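Local coordinates for protein KmHsv2 (Kluyveromyces marxianus, PDB 3VU4) that probably binds phosphoinositides at membranes, as a seven-bladed beta-propeller of the PROPPIN family related to the autophagy protein Atg18, at residues A[21-31]-A[306-314]; A[36-44]-A[55-66]. All coordinates share one frame; numbering follows the deposited sequence.

Contact 1 (A[21-31]-A[306-314]); sequences PVTDYEFNQDQ and VRGCKIAWI
Lys-310 reaches from its own strand to the backbone of Tyr-25, where its NZ donates to Tyr-25 O at 2.8 Å, nearly in line with the carbonyl (169°). A long, flexible side chain with a charged end suits this place: strands 24-27 and 310-313 run roughly parallel, but 8.3 Å apart, too far for backbone pairing. The chain lies over one face of the Tyr-25 ring. Its CD makes a CH-pi contact 4.0 Å from the ring centroid, offset toward the rim, and NZ adds a cation-pi interaction. Tyr-25 has CG between its backbone N and carbonyl carbon (chi1 60°), which brings the ring under the lysine chain, the two crossing at a slant. Glu-26 comes in across the lysine at about a right angle; its OE2 forms a salt bridge with Lys-310 NZ, whose hydrogen bond is weak (3.3 Å), while OE1 uses its anti lone pair to accept from Phe-27 N.

The well-packed part lies beside this. The small Ala-312 lets its CB sit over the centre of the Phe-27 ring, 3.6 Å from the centroid, with Lys-310 CB at the ring edge. Gln-31 CG covers the same methyl at 3.5 Å. Beyond it a water accepts from Trp-313 N and donates weakly to Gln-31 OE1. The other end is looser: the guanidinium of exposed Arg-307 lies by Pro-21 and Val-22.

Strands 24-27 and 310-313 edge the first and last four-stranded blades, so side-chain packing and the lysine's bonds close the ring without strand-to-strand backbone bonds. Cys-309 and Ile-311 turn instead toward strand 254-259, and Glu-26 also touches Arg-65 of strand 63-66.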
loop_
_atom_site.group_PDB
_atom_site.type_symbol
_atom_site.label_atom_id
_atom_site.label_comp_id
_atom_site.label_asym_id
_atom_site.label_seq_id
_atom_site.Cartn_x
_atom_site.Cartn_y
_atom_site.Cartn_z
ATOM N N PRO A 21 4.448 -21.264 6.971
ATOM C CA PRO A 21 4.013 -19.872 7.127
ATOM C C PRO A 21 4.495 -18.893 6.075
ATOM O O PRO A 21 5.618 -18.991 5.582
ATOM C CB PRO A 21 4.542 -19.483 8.514
ATOM C CG PRO A 21 4.939 -20.782 9.151
ATOM C CD PRO A 21 5.436 -21.596 8.005
ATOM N N VAL A 22 3.634 -17.938 5.751
ATOM C CA VAL A 22 3.976 -16.897 4.800
ATOM C C VAL A 22 4.985 -16.005 5.530
ATOM O O VAL A 22 4.747 -15.588 6.659
ATOM C CB VAL A 22 2.720 -16.107 4.414
ATOM C CG1 VAL A 22 3.080 -14.891 3.573
ATOM C CG2 VAL A 22 1.790 -17.015 3.657
ATOM N N THR A 23 6.122 -15.732 4.906
ATOM C CA THR A 23 7.134 -14.907 5.552
ATOM C C THR A 23 7.097 -13.464 5.054
ATOM O O THR A 23 7.730 -12.576 5.630
ATOM C CB THR A 23 8.549 -15.505 5.339
ATOM O OG1 THR A 23 8.756 -15.778 3.946
ATOM C CG2 THR A 23 8.696 -16.804 6.124
ATOM N N ASP A 24 6.343 -13.239 3.982
ATOM C CA ASP A 24 6.194 -11.912 3.404
ATOM C C ASP A 24 5.275 -12.019 2.198
ATOM O O ASP A 24 5.177 -13.077 1.572
ATOM C CB ASP A 24 7.555 -11.346 2.984
ATOM C CG ASP A 24 7.514 -9.844 2.725
ATOM O OD1 ASP A 24 6.824 -9.126 3.479
ATOM O OD2 ASP A 24 8.186 -9.379 1.784
ATOM N N TYR A 25 4.585 -10.926 1.896
ATOM C CA TYR A 25 3.669 -10.874 0.767
ATOM C C TYR A 25 3.508 -9.413 0.381
ATOM O O TYR A 25 3.607 -8.530 1.227
ATOM C CB TYR A 25 2.314 -11.493 1.134
ATOM C CG TYR A 25 1.590 -10.820 2.281
ATOM C CD1 TYR A 25 2.161 -10.757 3.557
ATOM C CD2 TYR A 25 0.322 -10.254 2.093
ATOM C CE1 TYR A 25 1.491 -10.140 4.623
ATOM C CE2 TYR A 25 -0.361 -9.639 3.149
ATOM C CZ TYR A 25 0.229 -9.582 4.407
ATOM O OH TYR A 25 -0.430 -8.962 5.442
ATOM N N GLU A 26 3.265 -9.157 -0.896
ATOM C CA GLU A 26 3.134 -7.788 -1.362
ATOM C C GLU A 26 2.508 -7.778 -2.754
ATOM O O GLU A 26 2.662 -8.736 -3.512
ATOM C CB GLU A 26 4.526 -7.146 -1.383
ATOM C CG GLU A 26 4.551 -5.661 -1.653
ATOM C CD GLU A 26 3.710 -4.889 -0.665
ATOM O OE1 GLU A 26 2.467 -4.904 -0.815
ATOM O OE2 GLU A 26 4.289 -4.279 0.261
ATOM N N PHE A 27 1.786 -6.704 -3.073
ATOM C CA PHE A 27 1.140 -6.554 -4.377
ATOM C C PHE A 27 2.125 -5.926 -5.363
ATOM O O PHE A 27 3.090 -5.287 -4.946
ATOM C CB PHE A 27 -0.070 -5.625 -4.261
ATOM C CG PHE A 27 -1.129 -6.124 -3.344
ATOM C CD1 PHE A 27 -2.135 -6.961 -3.813
ATOM C CD2 PHE A 27 -1.112 -5.777 -1.993
ATOM C CE1 PHE A 27 -3.106 -7.447 -2.957
ATOM C CE2 PHE A 27 -2.080 -6.259 -1.130
ATOM C CZ PHE A 27 -3.079 -7.097 -1.612
ATOM N N ASN A 28 1.893 -6.105 -6.662
ATOM C CA ASN A 28 2.777 -5.472 -7.636
ATOM C C ASN A 28 2.277 -4.032 -7.792
ATOM O O ASN A 28 1.165 -3.716 -7.374
ATOM C CB ASN A 28 2.777 -6.225 -8.973
ATOM C CG ASN A 28 1.461 -6.128 -9.716
ATOM O OD1 ASN A 28 0.455 -5.619 -9.201
ATOM N ND2 ASN A 28 1.459 -6.634 -10.948
ATOM N N GLN A 29 3.094 -3.171 -8.386
ATOM C CA GLN A 29 2.775 -1.752 -8.541
ATOM C C GLN A 29 1.363 -1.318 -8.963
ATOM O O GLN A 29 0.933 -0.230 -8.597
ATOM C CB GLN A 29 3.806 -1.101 -9.461
ATOM C CG GLN A 29 5.269 -1.281 -9.011
ATOM C CD GLN A 29 5.740 -2.732 -9.061
ATOM O OE1 GLN A 29 5.275 -3.520 -9.883
ATOM N NE2 GLN A 29 6.678 -3.080 -8.195
ATOM N N ASP A 30 0.635 -2.135 -9.718
ATOM C CA ASP A 30 -0.716 -1.751 -10.126
ATOM C C ASP A 30 -1.795 -2.614 -9.454
ATOM O O ASP A 30 -2.967 -2.578 -9.839
ATOM C CB ASP A 30 -0.854 -1.838 -11.650
ATOM C CG ASP A 30 -0.967 -3.267 -12.149
ATOM O OD1 ASP A 30 -0.153 -4.115 -11.721
ATOM O OD2 ASP A 30 -1.863 -3.544 -12.974
ATOM N N GLN A 31 -1.391 -3.383 -8.446
ATOM C CA GLN A 31 -2.302 -4.257 -7.703
ATOM C C GLN A 31 -3.091 -5.250 -8.539
ATOM O O GLN A 31 -4.273 -5.465 -8.288
ATOM C CB GLN A 31 -3.302 -3.446 -6.887
ATOM C CG GLN A 31 -2.756 -2.874 -5.619
ATOM C CD GLN A 31 -2.154 -1.520 -5.819
ATOM O OE1 GLN A 31 -1.686 -0.896 -4.867
ATOM N NE2 GLN A 31 -2.167 -1.043 -7.058
ATOM N N VAL A 306 -4.932 -14.103 13.957
ATOM C CA VAL A 306 -4.606 -13.013 13.043
ATOM C C VAL A 306 -3.243 -12.418 13.309
ATOM O O VAL A 306 -2.881 -12.163 14.452
ATOM C CB VAL A 306 -5.585 -11.820 13.138
ATOM C CG1 VAL A 306 -5.873 -11.282 11.753
ATOM C CG2 VAL A 306 -6.842 -12.212 13.858
ATOM N N ARG A 307 -2.495 -12.191 12.237
ATOM C CA ARG A 307 -1.191 -11.560 12.341
ATOM C C ARG A 307 -1.448 -10.123 11.900
ATOM O O ARG A 307 -1.437 -9.192 12.715
ATOM C CB ARG A 307 -0.187 -12.233 11.406
ATOM C CG ARG A 307 0.177 -13.649 11.817
ATOM C CD ARG A 307 1.152 -14.256 10.826
ATOM N NE ARG A 307 1.111 -15.715 10.861
ATOM C CZ ARG A 307 1.518 -16.497 9.864
ATOM N NH1 ARG A 307 2.003 -15.956 8.747
ATOM N NH2 ARG A 307 1.424 -17.819 9.976
ATOM N N GLY A 308 -1.707 -9.957 10.610
ATOM C CA GLY A 308 -2.001 -8.642 10.079
ATOM C C GLY A 308 -2.697 -8.843 8.754
ATOM O O GLY A 308 -3.364 -9.860 8.561
ATOM N N CYS A 309 -2.560 -7.886 7.844
ATOM C CA CYS A 309 -3.157 -8.020 6.526
ATOM C C CYS A 309 -2.719 -6.867 5.652
ATOM O O CYS A 309 -2.079 -5.925 6.129
ATOM C CB CYS A 309 -4.695 -8.059 6.602
ATOM S SG CYS A 309 -5.526 -6.531 7.150
ATOM N N LYS A 310 -3.051 -6.966 4.369
ATOM C CA LYS A 310 -2.740 -5.931 3.387
ATOM C C LYS A 310 -3.954 -5.834 2.499
ATOM O O LYS A 310 -4.558 -6.853 2.164
ATOM C CB LYS A 310 -1.504 -6.296 2.555
ATOM C CG LYS A 310 -0.237 -6.221 3.369
ATOM C CD LYS A 310 1.030 -6.293 2.547
ATOM C CE LYS A 310 2.222 -6.174 3.490
ATOM N NZ LYS A 310 3.536 -6.271 2.810
ATOM N N ILE A 311 -4.330 -4.616 2.137
ATOM C CA ILE A 311 -5.496 -4.434 1.289
ATOM C C ILE A 311 -5.111 -3.785 -0.029
ATOM O O ILE A 311 -4.026 -3.218 -0.169
ATOM C CB ILE A 311 -6.576 -3.595 2.015
ATOM C CG1 ILE A 311 -6.108 -2.157 2.214
ATOM C CG2 ILE A 311 -6.843 -4.193 3.399
ATOM C CD1 ILE A 311 -7.010 -1.350 3.132
ATOM N N ALA A 312 -5.996 -3.894 -1.007
ATOM C CA ALA A 312 -5.739 -3.310 -2.312
ATOM C C ALA A 312 -7.041 -3.169 -3.078
ATOM O O ALA A 312 -7.837 -4.112 -3.157
ATOM C CB ALA A 312 -4.759 -4.177 -3.092
ATOM N N TRP A 313 -7.275 -1.982 -3.622
ATOM C CA TRP A 313 -8.484 -1.769 -4.404
ATOM C C TRP A 313 -8.216 -2.397 -5.756
ATOM O O TRP A 313 -7.095 -2.354 -6.255
ATOM C CB TRP A 313 -8.784 -0.281 -4.568
ATOM C CG TRP A 313 -9.207 0.391 -3.298
ATOM C CD1 TRP A 313 -8.399 0.819 -2.283
ATOM C CD2 TRP A 313 -10.543 0.747 -2.922
ATOM N NE1 TRP A 313 -9.147 1.426 -1.304
ATOM C CE2 TRP A 313 -10.465 1.395 -1.671
ATOM C CE3 TRP A 313 -11.796 0.586 -3.524
ATOM C CZ2 TRP A 313 -11.598 1.884 -1.010
ATOM C CZ3 TRP A 313 -12.921 1.073 -2.868
ATOM C CH2 TRP A 313 -12.813 1.714 -1.622
ATOM N N ILE A 314 -9.234 -3.013 -6.335
ATOM C CA ILE A 314 -9.080 -3.649 -7.632
ATOM C C ILE A 314 -9.995 -2.960 -8.629
ATOM O O ILE A 314 -10.082 -3.359 -9.786
ATOM C CB ILE A 314 -9.423 -5.156 -7.567
ATOM C CG1 ILE A 314 -10.862 -5.359 -7.096
ATOM C CG2 ILE A 314 -8.466 -5.854 -6.630
ATOM C CD1 ILE A 314 -11.344 -6.797 -7.217
HETATM O O HOH W 1 -4.827 0.090 -3.737
#

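Contact 2 (A[36-44]-A[55-66]); sequences LSTLKSFEI and SQEMRHLSKVRM
One face of the Phe-42 ring carries Gln-56 CB, a CH-pi contact 3.7 Å from the centroid and offset toward the rim, while Leu-61 CD1 lies at the ring edge. The Gln-56 amide plane is turned 43° from the ring; the chain bends at chi2 and sends NE2 back to Glu-57 O (2.7 Å), on a lone pair in the carbonyl plane. Glutamine fits here because its methylenes cover the ring while its amide still finds a polar partner. The Arg-59 guanidinium has Leu-39 O over one face, without a hydrogen bond, and Lys-40 CG at its edge; the two long chains run side by side at the exposed surface.

Strands 41-47 and 50-57 form an antiparallel hairpin, the outer half of the first propeller blade. Phe-42 and Gln-56 make a hydrogen-bonded pair, and Met-58 N extends the pairing with a nearly straight bond to Lys-40 O (3.0 Å, 177°). The preceding turn is held by Thr-38, whose OG1 accepts from the backbone N of Lys-40 and of Ser-41, an ST turn and an ST motif.

Glu-43 and Ser-55 form a non-hydrogen-bonded pair. Glu-43 OE1 is met by Ser-41 OG at 2.6 Å, from above the carboxylate plane. Ser-55 OG lies near both carboxylate oxygens, 3.0 Å from Glu-43 OE2, a weak contact whose acceptor is not settled; His-52 NE2 makes a weak hydrogen bond to OE2. An alanine in place of Glu-43 would remove the carboxylate and is likely to leave the Ser-41 hydroxyl without this acceptor and free to turn.

Past the hairpin the chain crosses to the next blade. Leu-61 packs CD1 on Phe-42 CB (3.4 Å) and CB on Ser-37 CB, whose hydroxyl is bonded to Thr-23. Farther along, Val-64 CG1 meets Ser-37 CB, and Met-66 crosses Ile-44 at a slant, its CE 3.9 Å from Ile-44 CG2.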
loop_
_atom_site.group_PDB
_atom_site.type_symbol
_atom_site.label_atom_id
_atom_site.label_comp_id
_atom_site.label_asym_id
_atom_site.label_seq_id
_atom_site.Cartn_x
_atom_site.Cartn_y
_atom_site.Cartn_z
ATOM N N LEU A 36 4.058 -13.815 -2.932
ATOM C CA LEU A 36 4.126 -14.269 -1.561
ATOM C C LEU A 36 5.234 -15.298 -1.351
ATOM O O LEU A 36 5.574 -16.053 -2.258
ATOM C CB LEU A 36 2.729 -14.792 -1.199
ATOM C CG LEU A 36 2.339 -16.045 -0.436
ATOM C CD1 LEU A 36 0.810 -16.059 -0.372
ATOM C CD2 LEU A 36 2.844 -17.299 -1.134
ATOM N N SER A 37 5.817 -15.296 -0.157
ATOM C CA SER A 37 6.891 -16.222 0.161
ATOM C C SER A 37 6.598 -17.079 1.392
ATOM O O SER A 37 5.888 -16.655 2.316
ATOM C CB SER A 37 8.199 -15.456 0.382
ATOM O OG SER A 37 8.178 -14.751 1.609
ATOM N N THR A 38 7.157 -18.288 1.391
ATOM C CA THR A 38 7.003 -19.229 2.493
ATOM C C THR A 38 8.396 -19.705 2.862
ATOM O O THR A 38 9.394 -19.169 2.374
ATOM C CB THR A 38 6.187 -20.458 2.083
ATOM O OG1 THR A 38 6.913 -21.199 1.094
ATOM C CG2 THR A 38 4.843 -20.045 1.509
ATOM N N LEU A 39 8.466 -20.714 3.720
ATOM C CA LEU A 39 9.750 -21.260 4.139
ATOM C C LEU A 39 10.364 -22.074 3.002
ATOM O O LEU A 39 11.580 -22.268 2.940
ATOM C CB LEU A 39 9.559 -22.162 5.358
ATOM C CG LEU A 39 8.965 -21.492 6.598
ATOM C CD1 LEU A 39 8.905 -22.502 7.755
ATOM C CD2 LEU A 39 9.814 -20.282 6.985
ATOM N N LYS A 40 9.504 -22.510 2.087
ATOM C CA LYS A 40 9.916 -23.348 0.976
ATOM C C LYS A 40 9.875 -22.744 -0.426
ATOM O O LYS A 40 10.481 -23.301 -1.342
ATOM C CB LYS A 40 9.078 -24.629 0.998
ATOM C CG LYS A 40 9.217 -25.442 2.290
ATOM C CD LYS A 40 8.041 -26.394 2.503
ATOM C CE LYS A 40 7.845 -27.329 1.318
ATOM N NZ LYS A 40 6.681 -28.230 1.531
ATOM N N SER A 41 9.177 -21.626 -0.617
ATOM C CA SER A 41 9.104 -21.033 -1.956
ATOM C C SER A 41 8.457 -19.663 -1.981
ATOM O O SER A 41 8.129 -19.099 -0.940
ATOM C CB SER A 41 8.277 -21.927 -2.872
ATOM O OG SER A 41 6.900 -21.819 -2.537
ATOM N N PHE A 42 8.291 -19.133 -3.193
ATOM C CA PHE A 42 7.612 -17.866 -3.390
ATOM C C PHE A 42 6.555 -18.156 -4.447
ATOM O O PHE A 42 6.788 -18.934 -5.366
ATOM C CB PHE A 42 8.587 -16.733 -3.785
ATOM C CG PHE A 42 9.022 -16.716 -5.234
ATOM C CD1 PHE A 42 8.137 -16.352 -6.249
ATOM C CD2 PHE A 42 10.353 -16.963 -5.570
ATOM C CE1 PHE A 42 8.579 -16.226 -7.578
ATOM C CE2 PHE A 42 10.799 -16.838 -6.894
ATOM C CZ PHE A 42 9.912 -16.470 -7.895
ATOM N N GLU A 43 5.377 -17.570 -4.280
ATOM C CA GLU A 43 4.266 -17.795 -5.190
ATOM C C GLU A 43 3.758 -16.459 -5.696
ATOM O O GLU A 43 3.912 -15.439 -5.024
ATOM C CB GLU A 43 3.135 -18.503 -4.446
ATOM C CG GLU A 43 3.605 -19.602 -3.502
ATOM C CD GLU A 43 3.926 -20.896 -4.229
ATOM O OE1 GLU A 43 4.524 -21.805 -3.606
ATOM O OE2 GLU A 43 3.566 -21.001 -5.423
ATOM N N ILE A 44 3.150 -16.467 -6.876
ATOM C CA ILE A 44 2.605 -15.253 -7.459
ATOM C C ILE A 44 1.192 -15.544 -7.936
ATOM O O ILE A 44 0.937 -16.587 -8.535
ATOM C CB ILE A 44 3.449 -14.770 -8.653
ATOM C CG1 ILE A 44 4.875 -14.473 -8.189
ATOM C CG2 ILE A 44 2.828 -13.511 -9.257
ATOM C CD1 ILE A 44 5.826 -14.139 -9.323
ATOM N N SER A 55 4.827 -20.732 -9.219
ATOM C CA SER A 55 5.431 -21.279 -8.017
ATOM C C SER A 55 6.928 -21.403 -8.287
ATOM O O SER A 55 7.346 -21.575 -9.432
ATOM C CB SER A 55 4.837 -22.647 -7.705
ATOM O OG SER A 55 5.376 -23.162 -6.504
ATOM N N GLN A 56 7.738 -21.315 -7.241
ATOM C CA GLN A 56 9.182 -21.400 -7.404
ATOM C C GLN A 56 9.838 -21.754 -6.085
ATOM O O GLN A 56 9.759 -20.993 -5.122
ATOM C CB GLN A 56 9.728 -20.062 -7.908
ATOM C CG GLN A 56 11.241 -19.941 -7.868
ATOM C CD GLN A 56 11.943 -21.004 -8.690
ATOM O OE1 GLN A 56 11.812 -21.049 -9.918
ATOM N NE2 GLN A 56 12.694 -21.871 -8.016
ATOM N N GLU A 57 10.494 -22.904 -6.032
ATOM C CA GLU A 57 11.139 -23.304 -4.798
ATOM C C GLU A 57 12.350 -22.462 -4.475
ATOM O O GLU A 57 13.106 -22.061 -5.357
ATOM C CB GLU A 57 11.529 -24.770 -4.844
ATOM C CG GLU A 57 10.341 -25.689 -4.751
ATOM C CD GLU A 57 10.753 -27.137 -4.691
ATOM O OE1 GLU A 57 9.857 -28.008 -4.621
ATOM O OE2 GLU A 57 11.978 -27.401 -4.715
ATOM N N MET A 58 12.510 -22.200 -3.186
ATOM C CA MET A 58 13.602 -21.397 -2.678
ATOM C C MET A 58 13.380 -21.309 -1.180
ATOM O O MET A 58 12.242 -21.167 -0.727
ATOM C CB MET A 58 13.555 -20.009 -3.302
ATOM C CG MET A 58 14.812 -19.212 -3.126
ATOM S SD MET A 58 14.751 -17.803 -4.219
ATOM C CE MET A 58 15.003 -18.613 -5.814
ATOM N N ARG A 59 14.458 -21.392 -0.412
ATOM C CA ARG A 59 14.342 -21.341 1.038
ATOM C C ARG A 59 14.950 -20.070 1.601
ATOM O O ARG A 59 15.684 -19.370 0.904
ATOM C CB ARG A 59 15.026 -22.565 1.657
ATOM C CG ARG A 59 14.431 -23.907 1.220
ATOM C CD ARG A 59 15.039 -25.072 2.003
ATOM N NE ARG A 59 14.877 -24.923 3.454
ATOM C CZ ARG A 59 13.712 -24.973 4.104
ATOM N NH1 ARG A 59 12.576 -25.173 3.444
ATOM N NH2 ARG A 59 13.680 -24.821 5.426
ATOM N N HIS A 60 14.624 -19.773 2.858
ATOM C CA HIS A 60 15.142 -18.592 3.540
ATOM C C HIS A 60 14.510 -17.276 3.087
ATOM O O HIS A 60 14.914 -16.202 3.541
ATOM C CB HIS A 60 16.662 -18.522 3.359
ATOM C CG HIS A 60 17.374 -19.737 3.865
ATOM N ND1 HIS A 60 17.654 -19.930 5.201
ATOM C CD2 HIS A 60 17.767 -20.866 3.230
ATOM C CE1 HIS A 60 18.182 -21.129 5.367
ATOM N NE2 HIS A 60 18.260 -21.717 4.187
ATOM N N LEU A 61 13.526 -17.353 2.195
ATOM C CA LEU A 61 12.870 -16.145 1.715
ATOM C C LEU A 61 12.348 -15.334 2.883
ATOM O O LEU A 61 11.484 -15.776 3.633
ATOM C CB LEU A 61 11.739 -16.488 0.758
ATOM C CG LEU A 61 12.260 -16.959 -0.597
ATOM C CD1 LEU A 61 11.091 -17.189 -1.538
ATOM C CD2 LEU A 61 13.201 -15.914 -1.167
ATOM N N SER A 62 12.900 -14.136 3.018
ATOM C CA SER A 62 12.562 -13.223 4.093
ATOM C C SER A 62 11.712 -12.038 3.612
ATOM O O SER A 62 10.912 -11.468 4.374
ATOM C CB SER A 62 13.864 -12.727 4.716
ATOM O OG SER A 62 13.687 -11.487 5.364
ATOM N N LYS A 63 11.895 -11.677 2.345
ATOM C CA LYS A 63 11.189 -10.563 1.743
ATOM C C LYS A 63 11.087 -10.808 0.238
ATOM O O LYS A 63 12.015 -11.333 -0.379
ATOM C CB LYS A 63 11.952 -9.273 2.046
ATOM C CG LYS A 63 11.350 -8.005 1.470
ATOM C CD LYS A 63 11.767 -6.840 2.324
ATOM C CE LYS A 63 11.184 -7.017 3.715
ATOM N NZ LYS A 63 11.774 -6.098 4.711
ATOM N N VAL A 64 9.964 -10.429 -0.357
ATOM C CA VAL A 64 9.782 -10.661 -1.778
ATOM C C VAL A 64 8.990 -9.535 -2.473
ATOM O O VAL A 64 8.005 -9.025 -1.939
ATOM C CB VAL A 64 9.094 -12.044 -1.984
ATOM C CG1 VAL A 64 7.668 -12.019 -1.431
ATOM C CG2 VAL A 64 9.116 -12.431 -3.444
ATOM N N ARG A 65 9.446 -9.149 -3.663
ATOM C CA ARG A 65 8.812 -8.084 -4.449
ATOM C C ARG A 65 8.766 -8.469 -5.922
ATOM O O ARG A 65 9.540 -9.319 -6.374
ATOM C CB ARG A 65 9.614 -6.784 -4.331
ATOM C CG ARG A 65 9.747 -6.231 -2.929
ATOM C CD ARG A 65 8.471 -5.569 -2.474
ATOM N NE ARG A 65 8.638 -4.976 -1.155
ATOM C CZ ARG A 65 8.444 -5.626 -0.015
ATOM N NH1 ARG A 65 8.060 -6.898 -0.034
ATOM N NH2 ARG A 65 8.665 -5.012 1.142
ATOM N N MET A 66 7.862 -7.855 -6.675
ATOM C CA MET A 66 7.802 -8.138 -8.100
ATOM C C MET A 66 7.713 -6.842 -8.904
ATOM O O MET A 66 7.300 -5.801 -8.384
ATOM C CB MET A 66 6.641 -9.086 -8.425
ATOM C CG MET A 66 5.256 -8.492 -8.436
ATOM S SD MET A 66 4.018 -9.811 -8.670
ATOM C CE MET A 66 4.113 -10.079 -10.456
#

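Overall arrangement
Both contacts involve the first blade. Contact 1 joins its strand 24-27 to the last blade, and the centre of contact 1 lies about 8 Å from the centre of the chain; contact 2, whose centre is about 20 Å from it, builds the hairpin at the other side of the same sheet and leads into the second blade. Each is partly buried, but contact 2 has more exposed residues. Side chains bridge contact 1, a lysine among them bonding to a backbone carbonyl, without strand-to-strand pairing, whereas contact 2 combines backbone pairing with apolar packing and a small hydroxyl-carboxylate cluster. They meet at Thr-23, whose OG1 probably bonds to Ser-37 OG and Leu-61 O, and where Asn-28 packs on Met-66.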